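Local structure of variable region-containing chitin-binding protein 3 (2FBO) at residues A[119-124]-A[227-232]; A[169-174]-A[185-190]. The protein is an amphioxus immune-type receptor that probably binds chitin, and this chain comprises its two tandem immunoglobulin V-type domains. One frame throughout, in Å; residues are numbered along the deposited sequence.

Contact 1: A[119-124]-A[227-232]; sequences GLDAKS and RVWCEL
Strands 120-124 and 227-232 run almost parallel, with 16° between their directions and 9.7 Å between their axes at closest approach. No backbone hydrogen bond joins them; they meet face to face, as strands of two packed sheets. Each is an inner strand of the six-stranded A'GFCC'C'' sheet of its own V-type immunoglobulin domain, so the contact belongs to the interface between the tandem domains. R227 and W229 reach across to L120, D121 and A122. The chain of R227 is extended as far as CD and then bends at chi3 (-61°), laying its guanidinium flat beneath strand 120-124. L120 O sits over that flat face, 2.8 Å from R227 NE, an approach whose angle is too poor for a hydrogen bond; NE and NH1 both find hydrogen-bond partners outside the two segments, NH1 at M3 O. The D121 carboxylate is only 19° from parallel with the guanidinium plane but stands well out of it, so the long salt bridge of 3.8 Å from D121 OD1 to R227 NH2 acts through charge alone. The carboxylate is more firmly held by S245 OG on OD1 and by V5 N on OD2, while K123 NZ completes the network with another long salt bridge to OD2. W229 presents the edge of its benzo ring: L120 CD2 lies 4.2 Å from CZ2, and A122 O is near the ring plane, 3.5 Å from CZ3. Beside them, W229 CH2 packs 3.7 Å from the buried A122 N, an amide with no polar partner in the model.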
ATOM      1  N   GLY A 119     -11.296  -3.141   3.557  1.00 26.87           N
ATOM      2  CA  GLY A 119     -10.776  -2.765   4.863  1.00 25.46           C
ATOM      3  C   GLY A 119      -9.272  -2.594   5.011  1.00 26.68           C
ATOM      4  O   GLY A 119      -8.788  -2.333   6.115  1.00 25.69           O
ATOM      5  N   LEU A 120      -8.528  -2.736   3.919  1.00 25.25           N
ATOM      6  CA  LEU A 120      -7.076  -2.580   3.977  1.00 24.48           C
ATOM      7  C   LEU A 120      -6.529  -1.667   2.888  1.00 25.84           C
ATOM      8  O   LEU A 120      -6.987  -1.693   1.742  1.00 24.69           O
ATOM      9  CB  LEU A 120      -6.380  -3.946   3.869  1.00 23.57           C
ATOM     10  CG  LEU A 120      -4.835  -4.003   3.841  1.00 25.05           C
ATOM     11  CD1 LEU A 120      -4.374  -5.408   4.201  1.00 23.10           C
ATOM     12  CD2 LEU A 120      -4.287  -3.602   2.469  1.00 21.83           C
ATOM     13  N   ASP A 121      -5.562  -0.838   3.264  1.00 24.60           N
ATOM     14  CA  ASP A 121      -4.885   0.017   2.303  1.00 23.92           C
ATOM     15  C   ASP A 121      -3.439   0.130   2.756  1.00 24.73           C
ATOM     16  O   ASP A 121      -3.114  -0.146   3.918  1.00 22.29           O
ATOM     17  CB  ASP A 121      -5.520   1.403   2.198  1.00 22.92           C
ATOM     18  CG  ASP A 121      -5.075   2.145   0.936  1.00 21.59           C
ATOM     19  OD1 ASP A 121      -4.579   1.480   0.004  1.00 24.73           O
ATOM     20  OD2 ASP A 121      -5.223   3.378   0.859  1.00 22.80           O
ATOM     21  N   ALA A 122      -2.567   0.502   1.831  1.00 22.98           N
ATOM     22  CA  ALA A 122      -1.154   0.633   2.136  1.00 22.01           C
ATOM     23  C   ALA A 122      -0.476   1.506   1.099  1.00 22.95           C
ATOM     24  O   ALA A 122      -0.865   1.523  -0.068  1.00 22.49           O
ATOM     25  CB  ALA A 122      -0.500  -0.744   2.168  1.00 21.16           C
ATOM     26  N   LYS A 123       0.521   2.256   1.544  1.00 22.31           N
ATOM     27  CA  LYS A 123       1.302   3.115   0.668  1.00 22.15           C
ATOM     28  C   LYS A 123       2.729   3.028   1.164  1.00 21.55           C
ATOM     29  O   LYS A 123       2.955   2.727   2.344  1.00 21.92           O
ATOM     30  CB  LYS A 123       0.788   4.555   0.718  1.00 22.67           C
ATOM     31  CG  LYS A 123      -0.405   4.783  -0.205  1.00 23.42           C
ATOM     32  CD  LYS A 123      -0.827   6.234  -0.236  1.00 25.44           C
ATOM     33  CE  LYS A 123      -1.906   6.478  -1.288  1.00 26.21           C
ATOM     34  NZ  LYS A 123      -3.119   5.636  -1.078  1.00 22.15           N
ATOM     35  N   SER A 124       3.687   3.278   0.276  1.00 20.04           N
ATOM     36  CA  SER A 124       5.091   3.189   0.639  1.00 21.95           C
ATOM     37  C   SER A 124       5.819   4.524   0.738  1.00 22.58           C
ATOM     38  O   SER A 124       5.425   5.529   0.136  1.00 21.87           O
ATOM     39  CB  SER A 124       5.839   2.293  -0.352  1.00 21.37           C
ATOM     40  OG  SER A 124       6.093   2.967  -1.574  1.00 23.15           O
ATOM     41  N   ARG A 227     -11.297  -3.173  -4.634  1.00 31.67           N
ATOM     42  CA  ARG A 227     -10.084  -2.376  -4.647  1.00 30.10           C
ATOM     43  C   ARG A 227      -9.149  -2.894  -5.727  1.00 29.62           C
ATOM     44  O   ARG A 227      -8.977  -4.103  -5.893  1.00 31.33           O
ATOM     45  CB  ARG A 227      -9.395  -2.433  -3.278  1.00 30.07           C
ATOM     46  CG  ARG A 227      -8.195  -1.508  -3.137  1.00 28.40           C
ATOM     47  CD  ARG A 227      -7.539  -1.661  -1.763  1.00 26.58           C
ATOM     48  NE  ARG A 227      -8.447  -1.329  -0.668  1.00 26.43           N
ATOM     49  CZ  ARG A 227      -8.743  -0.093  -0.279  1.00 24.93           C
ATOM     50  NH1 ARG A 227      -9.582   0.097   0.732  1.00 26.20           N
ATOM     51  NH2 ARG A 227      -8.197   0.953  -0.882  1.00 26.91           N
ATOM     52  N   VAL A 228      -8.567  -1.977  -6.484  1.00 29.63           N
ATOM     53  CA  VAL A 228      -7.635  -2.352  -7.534  1.00 30.47           C
ATOM     54  C   VAL A 228      -6.316  -1.659  -7.242  1.00 29.61           C
ATOM     55  O   VAL A 228      -6.288  -0.603  -6.599  1.00 29.26           O
ATOM     56  CB  VAL A 228      -8.136  -1.911  -8.923  1.00 31.41           C
ATOM     57  CG1 VAL A 228      -9.412  -2.665  -9.275  1.00 32.29           C
ATOM     58  CG2 VAL A 228      -8.379  -0.412  -8.929  1.00 32.03           C
ATOM     59  N   TRP A 229      -5.225  -2.252  -7.706  1.00 26.88           N
ATOM     60  CA  TRP A 229      -3.916  -1.664  -7.471  1.00 28.23           C
ATOM     61  C   TRP A 229      -3.129  -1.531  -8.753  1.00 27.28           C
ATOM     62  O   TRP A 229      -3.208  -2.395  -9.624  1.00 28.71           O
ATOM     63  CB  TRP A 229      -3.086  -2.535  -6.525  1.00 26.02           C
ATOM     64  CG  TRP A 229      -3.675  -2.765  -5.180  1.00 25.98           C
ATOM     65  CD1 TRP A 229      -4.745  -3.555  -4.870  1.00 27.50           C
ATOM     66  CD2 TRP A 229      -3.204  -2.222  -3.945  1.00 26.01           C
ATOM     67  NE1 TRP A 229      -4.967  -3.541  -3.512  1.00 25.33           N
ATOM     68  CE2 TRP A 229      -4.036  -2.728  -2.921  1.00 25.80           C
ATOM     69  CE3 TRP A 229      -2.156  -1.358  -3.603  1.00 26.84           C
ATOM     70  CZ2 TRP A 229      -3.851  -2.399  -1.574  1.00 25.46           C
ATOM     71  CZ3 TRP A 229      -1.970  -1.030  -2.260  1.00 26.13           C
ATOM     72  CH2 TRP A 229      -2.814  -1.550  -1.264  1.00 25.12           C
ATOM     73  N   CYS A 230      -2.366  -0.451  -8.860  1.00 26.23           N
ATOM     74  CA  CYS A 230      -1.494  -0.274 -10.009  1.00 27.83           C
ATOM     75  C   CYS A 230      -0.078  -0.348  -9.482  1.00 26.00           C
ATOM     76  O   CYS A 230       0.311   0.447  -8.622  1.00 25.59           O
ATOM     77  CB  CYS A 230      -1.668   1.079 -10.698  1.00 27.19           C
ATOM     78  SG  CYS A 230      -0.460   1.245 -12.062  1.00 29.76           S
ATOM     79  N   GLU A 231       0.681  -1.315  -9.982  1.00 25.99           N
ATOM     80  CA  GLU A 231       2.067  -1.476  -9.580  1.00 25.47           C
ATOM     81  C   GLU A 231       2.979  -1.258 -10.775  1.00 25.94           C
ATOM     82  O   GLU A 231       2.729  -1.791 -11.860  1.00 24.48           O
ATOM     83  CB  GLU A 231       2.331  -2.879  -9.034  1.00 26.37           C
ATOM     84  CG  GLU A 231       3.821  -3.159  -8.857  1.00 26.70           C
ATOM     85  CD  GLU A 231       4.126  -4.597  -8.516  1.00 29.23           C
ATOM     86  OE1 GLU A 231       3.780  -5.489  -9.324  1.00 30.86           O
ATOM     87  OE2 GLU A 231       4.717  -4.838  -7.442  1.00 28.04           O
ATOM     88  N   LEU A 232       4.026  -0.470 -10.565  1.00 23.77           N
ATOM     89  CA  LEU A 232       5.015  -0.203 -11.596  1.00 24.61           C
ATOM     90  C   LEU A 232       6.337  -0.741 -11.065  1.00 25.96           C
ATOM     91  O   LEU A 232       6.704  -0.464  -9.921  1.00 27.42           O
ATOM     92  CB  LEU A 232       5.131   1.297 -11.861  1.00 24.53           C
ATOM     93  CG  LEU A 232       3.855   2.016 -12.304  1.00 26.05           C
ATOM     94  CD1 LEU A 232       4.165   3.482 -12.561  1.00 26.93           C
ATOM     95  CD2 LEU A 232       3.306   1.360 -13.565  1.00 26.32           C
TER

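Contact 2: A[169-174]-A[185-190]; sequences TWYTGP and YQPLAN
W170 and T172 hold strand 169-174 antiparallel to strand 185-190, the axes 4.2 Å apart and their directions at 143°, in the C-C' hairpin of the second V-type domain. A classic beta bulge shifts the register by one residue: L188 and A189 both face W170, and their amides approach W170 O from the same face of its carbonyl plane, L188 N at 2.6 Å and A189 N at 3.2 Å. Beyond the bulge, T172 and Q186 form a regular hydrogen-bonded pair. At one end T169 OG1 donates to N190 OD1 (2.7 Å), lying in the plane of the amide carbonyl; N167 ND2 bonds the same oxygen. At the other end, P174, entered through a cis peptide bond, lies flat against Y185, with its CB 3.9 Å from the ring centroid and almost on the ring normal, a CH-pi contact. Y171 crosses Y185 at about a right angle and sets its CD2 3.7 Å from Y185 CB, while its hydroxyl bonds E231. The two tyrosine rings also share R243 as a cation-pi partner. On the face bearing T172, the methyl CG2 stands anti to the carbonyl carbon and meets L188 CD1 at 3.8 Å. The hydroxyl of T172 instead reaches a water, 2.8 Å from OG1, which donates a bond to P187 O. The hairpin lies within its sheet, between strand 226-233, which pairs along 167-175, and the edge strand 197-199, which pairs along 184-191. L215 of strand 214-217 covers W170, L188 and A189, and W170, the core tryptophan of the V-set fold, also packs on the disulfide residue C230.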
ATOM      1  N   THR A 169       1.646  -3.724 -13.726  1.00 24.94           N
ATOM      2  CA  THR A 169       0.790  -4.822 -13.304  1.00 24.75           C
ATOM      3  C   THR A 169      -0.322  -4.304 -12.410  1.00 24.69           C
ATOM      4  O   THR A 169      -0.062  -3.614 -11.423  1.00 24.38           O
ATOM      5  CB  THR A 169       1.561  -5.884 -12.504  1.00 24.81           C
ATOM      6  OG1 THR A 169       2.697  -6.328 -13.250  1.00 25.70           O
ATOM      7  CG2 THR A 169       0.656  -7.078 -12.207  1.00 24.91           C
ATOM      8  N   TRP A 170      -1.563  -4.620 -12.766  1.00 24.29           N
ATOM      9  CA  TRP A 170      -2.707  -4.208 -11.961  1.00 25.26           C
ATOM     10  C   TRP A 170      -3.174  -5.433 -11.192  1.00 26.73           C
ATOM     11  O   TRP A 170      -3.117  -6.559 -11.710  1.00 25.73           O
ATOM     12  CB  TRP A 170      -3.856  -3.684 -12.828  1.00 25.76           C
ATOM     13  CG  TRP A 170      -3.592  -2.351 -13.467  1.00 26.64           C
ATOM     14  CD1 TRP A 170      -2.827  -2.105 -14.573  1.00 27.50           C
ATOM     15  CD2 TRP A 170      -4.105  -1.083 -13.044  1.00 26.72           C
ATOM     16  NE1 TRP A 170      -2.837  -0.759 -14.867  1.00 25.51           N
ATOM     17  CE2 TRP A 170      -3.614  -0.109 -13.943  1.00 26.42           C
ATOM     18  CE3 TRP A 170      -4.933  -0.673 -11.990  1.00 27.36           C
ATOM     19  CZ2 TRP A 170      -3.923   1.248 -13.822  1.00 27.24           C
ATOM     20  CZ3 TRP A 170      -5.241   0.681 -11.871  1.00 28.28           C
ATOM     21  CH2 TRP A 170      -4.736   1.622 -12.784  1.00 28.08           C
ATOM     22  N   TYR A 171      -3.615  -5.217  -9.953  1.00 26.23           N
ATOM     23  CA  TYR A 171      -4.098  -6.304  -9.108  1.00 25.54           C
ATOM     24  C   TYR A 171      -5.448  -5.925  -8.520  1.00 26.08           C
ATOM     25  O   TYR A 171      -5.876  -4.774  -8.601  1.00 26.78           O
ATOM     26  CB  TYR A 171      -3.156  -6.563  -7.918  1.00 25.58           C
ATOM     27  CG  TYR A 171      -1.715  -6.881  -8.235  1.00 23.56           C
ATOM     28  CD1 TYR A 171      -0.800  -5.868  -8.528  1.00 24.92           C
ATOM     29  CD2 TYR A 171      -1.253  -8.194  -8.203  1.00 25.44           C
ATOM     30  CE1 TYR A 171       0.537  -6.162  -8.779  1.00 25.85           C
ATOM     31  CE2 TYR A 171       0.079  -8.497  -8.451  1.00 26.07           C
ATOM     32  CZ  TYR A 171       0.968  -7.478  -8.736  1.00 25.71           C
ATOM     33  OH  TYR A 171       2.288  -7.779  -8.961  1.00 28.40           O
ATOM     34  N   THR A 172      -6.115  -6.910  -7.931  1.00 27.57           N
ATOM     35  CA  THR A 172      -7.379  -6.678  -7.248  1.00 28.17           C
ATOM     36  C   THR A 172      -7.165  -7.238  -5.842  1.00 27.28           C
ATOM     37  O   THR A 172      -6.314  -8.107  -5.639  1.00 26.57           O
ATOM     38  CB  THR A 172      -8.567  -7.416  -7.918  1.00 28.39           C
ATOM     39  OG1 THR A 172      -8.311  -8.824  -7.949  1.00 32.21           O
ATOM     40  CG2 THR A 172      -8.779  -6.904  -9.332  1.00 30.06           C
ATOM     41  N   GLY A 173      -7.924  -6.740  -4.874  1.00 26.47           N
ATOM     42  CA  GLY A 173      -7.776  -7.225  -3.513  1.00 26.08           C
ATOM     43  C   GLY A 173      -6.968  -6.285  -2.636  1.00 24.42           C
ATOM     44  O   GLY A 173      -7.092  -5.069  -2.748  1.00 23.31           O
ATOM     45  N   PRO A 174      -6.125  -6.823  -1.745  1.00 25.44           N
ATOM     46  CA  PRO A 174      -5.895  -8.257  -1.540  1.00 24.90           C
ATOM     47  C   PRO A 174      -7.069  -8.975  -0.862  1.00 27.34           C
ATOM     48  O   PRO A 174      -7.972  -8.329  -0.323  1.00 25.64           O
ATOM     49  CB  PRO A 174      -4.640  -8.275  -0.677  1.00 26.72           C
ATOM     50  CG  PRO A 174      -4.811  -7.041   0.167  1.00 21.88           C
ATOM     51  CD  PRO A 174      -5.278  -6.016  -0.845  1.00 24.36           C
ATOM     52  N   TYR A 185      -2.527 -10.686  -3.210  1.00 26.05           N
ATOM     53  CA  TYR A 185      -2.930  -9.837  -4.324  1.00 24.86           C
ATOM     54  C   TYR A 185      -3.150 -10.701  -5.560  1.00 26.44           C
ATOM     55  O   TYR A 185      -2.302 -11.530  -5.900  1.00 27.00           O
ATOM     56  CB  TYR A 185      -1.847  -8.793  -4.609  1.00 23.59           C
ATOM     57  CG  TYR A 185      -1.683  -7.769  -3.506  1.00 23.88           C
ATOM     58  CD1 TYR A 185      -1.101  -8.114  -2.285  1.00 24.09           C
ATOM     59  CD2 TYR A 185      -2.136  -6.464  -3.673  1.00 23.07           C
ATOM     60  CE1 TYR A 185      -0.982  -7.177  -1.253  1.00 22.08           C
ATOM     61  CE2 TYR A 185      -2.019  -5.523  -2.656  1.00 24.51           C
ATOM     62  CZ  TYR A 185      -1.445  -5.888  -1.451  1.00 22.37           C
ATOM     63  OH  TYR A 185      -1.353  -4.955  -0.446  1.00 25.31           O
ATOM     64  N   GLN A 186      -4.287 -10.507  -6.225  1.00 26.66           N
ATOM     65  CA  GLN A 186      -4.614 -11.276  -7.425  1.00 28.39           C
ATOM     66  C   GLN A 186      -4.345 -10.462  -8.692  1.00 26.60           C
ATOM     67  O   GLN A 186      -4.919  -9.394  -8.881  1.00 28.10           O
ATOM     68  CB  GLN A 186      -6.090 -11.695  -7.413  1.00 29.43           C
ATOM     69  CG  GLN A 186      -6.414 -12.996  -6.677  0.66 31.71           C
ATOM     70  CD  GLN A 186      -6.324 -12.879  -5.171  0.66 32.09           C
ATOM     71  OE1 GLN A 186      -6.329 -11.778  -4.620  0.66 32.71           O
ATOM     72  NE2 GLN A 186      -6.265 -14.020  -4.492  0.66 32.05           N
ATOM     73  N   PRO A 187      -3.461 -10.959  -9.574  1.00 28.30           N
ATOM     74  CA  PRO A 187      -3.146 -10.248 -10.818  1.00 28.39           C
ATOM     75  C   PRO A 187      -4.409  -9.969 -11.629  1.00 28.94           C
ATOM     76  O   PRO A 187      -5.287 -10.828 -11.758  1.00 27.75           O
ATOM     77  CB  PRO A 187      -2.200 -11.209 -11.534  1.00 29.62           C
ATOM     78  CG  PRO A 187      -1.488 -11.878 -10.403  1.00 31.72           C
ATOM     79  CD  PRO A 187      -2.635 -12.171  -9.446  1.00 29.83           C
ATOM     80  N   LEU A 188      -4.491  -8.763 -12.172  1.00 28.59           N
ATOM     81  CA  LEU A 188      -5.642  -8.343 -12.959  1.00 29.60           C
ATOM     82  C   LEU A 188      -5.252  -8.133 -14.420  1.00 30.82           C
ATOM     83  O   LEU A 188      -5.901  -8.647 -15.334  1.00 30.09           O
ATOM     84  CB  LEU A 188      -6.195  -7.035 -12.399  1.00 28.88           C
ATOM     85  CG  LEU A 188      -7.397  -6.438 -13.127  1.00 30.11           C
ATOM     86  CD1 LEU A 188      -8.571  -7.401 -13.051  1.00 31.19           C
ATOM     87  CD2 LEU A 188      -7.756  -5.105 -12.494  1.00 29.99           C
ATOM     88  N   ALA A 189      -4.188  -7.364 -14.625  1.00 31.28           N
ATOM     89  CA  ALA A 189      -3.695  -7.063 -15.965  1.00 30.48           C
ATOM     90  C   ALA A 189      -2.189  -6.828 -15.915  1.00 32.57           C
ATOM     91  O   ALA A 189      -1.633  -6.523 -14.856  1.00 30.70           O
ATOM     92  CB  ALA A 189      -4.401  -5.830 -16.507  1.00 30.29           C
ATOM     93  N   ASN A 190      -1.530  -6.976 -17.058  1.00 32.35           N
ATOM     94  CA  ASN A 190      -0.090  -6.783 -17.125  1.00 32.68           C
ATOM     95  C   ASN A 190       0.330  -6.322 -18.510  1.00 33.81           C
ATOM     96  O   ASN A 190      -0.245  -6.740 -19.516  1.00 33.06           O
ATOM     97  CB  ASN A 190       0.637  -8.089 -16.797  1.00 33.02           C
ATOM     98  CG  ASN A 190       2.143  -7.917 -16.724  1.00 35.84           C
ATOM     99  OD1 ASN A 190       2.667  -7.314 -15.784  1.00 37.08           O
ATOM    100  ND2 ASN A 190       2.851  -8.445 -17.719  1.00 36.22           N
TER
HETATM  101  O   HOH W   1      -7.422 -10.073 -10.268  1.00 37.69           O

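How the contacts relate
From the N terminus the chain first completes one V-type domain, ending in the strand that supplies residues 119-124, and then enters the second domain. There strand 167-175 leads out and strand 184-191 returns after a short excursion, closing contact 2 as a local hairpin. Only after the further strands does the chain reach 227-232, where contact 1 closes a loop of about a hundred residues, with contact 2 nested within it. Contact 1 ties the domains together; contact 2 builds the neighbouring part of the sheet that carries R227 and W229. W229 joins them: its NE1 lies 2.7 Å from G173 O, a probable hydrogen bond, and its ring meets Y185 edge-to-face.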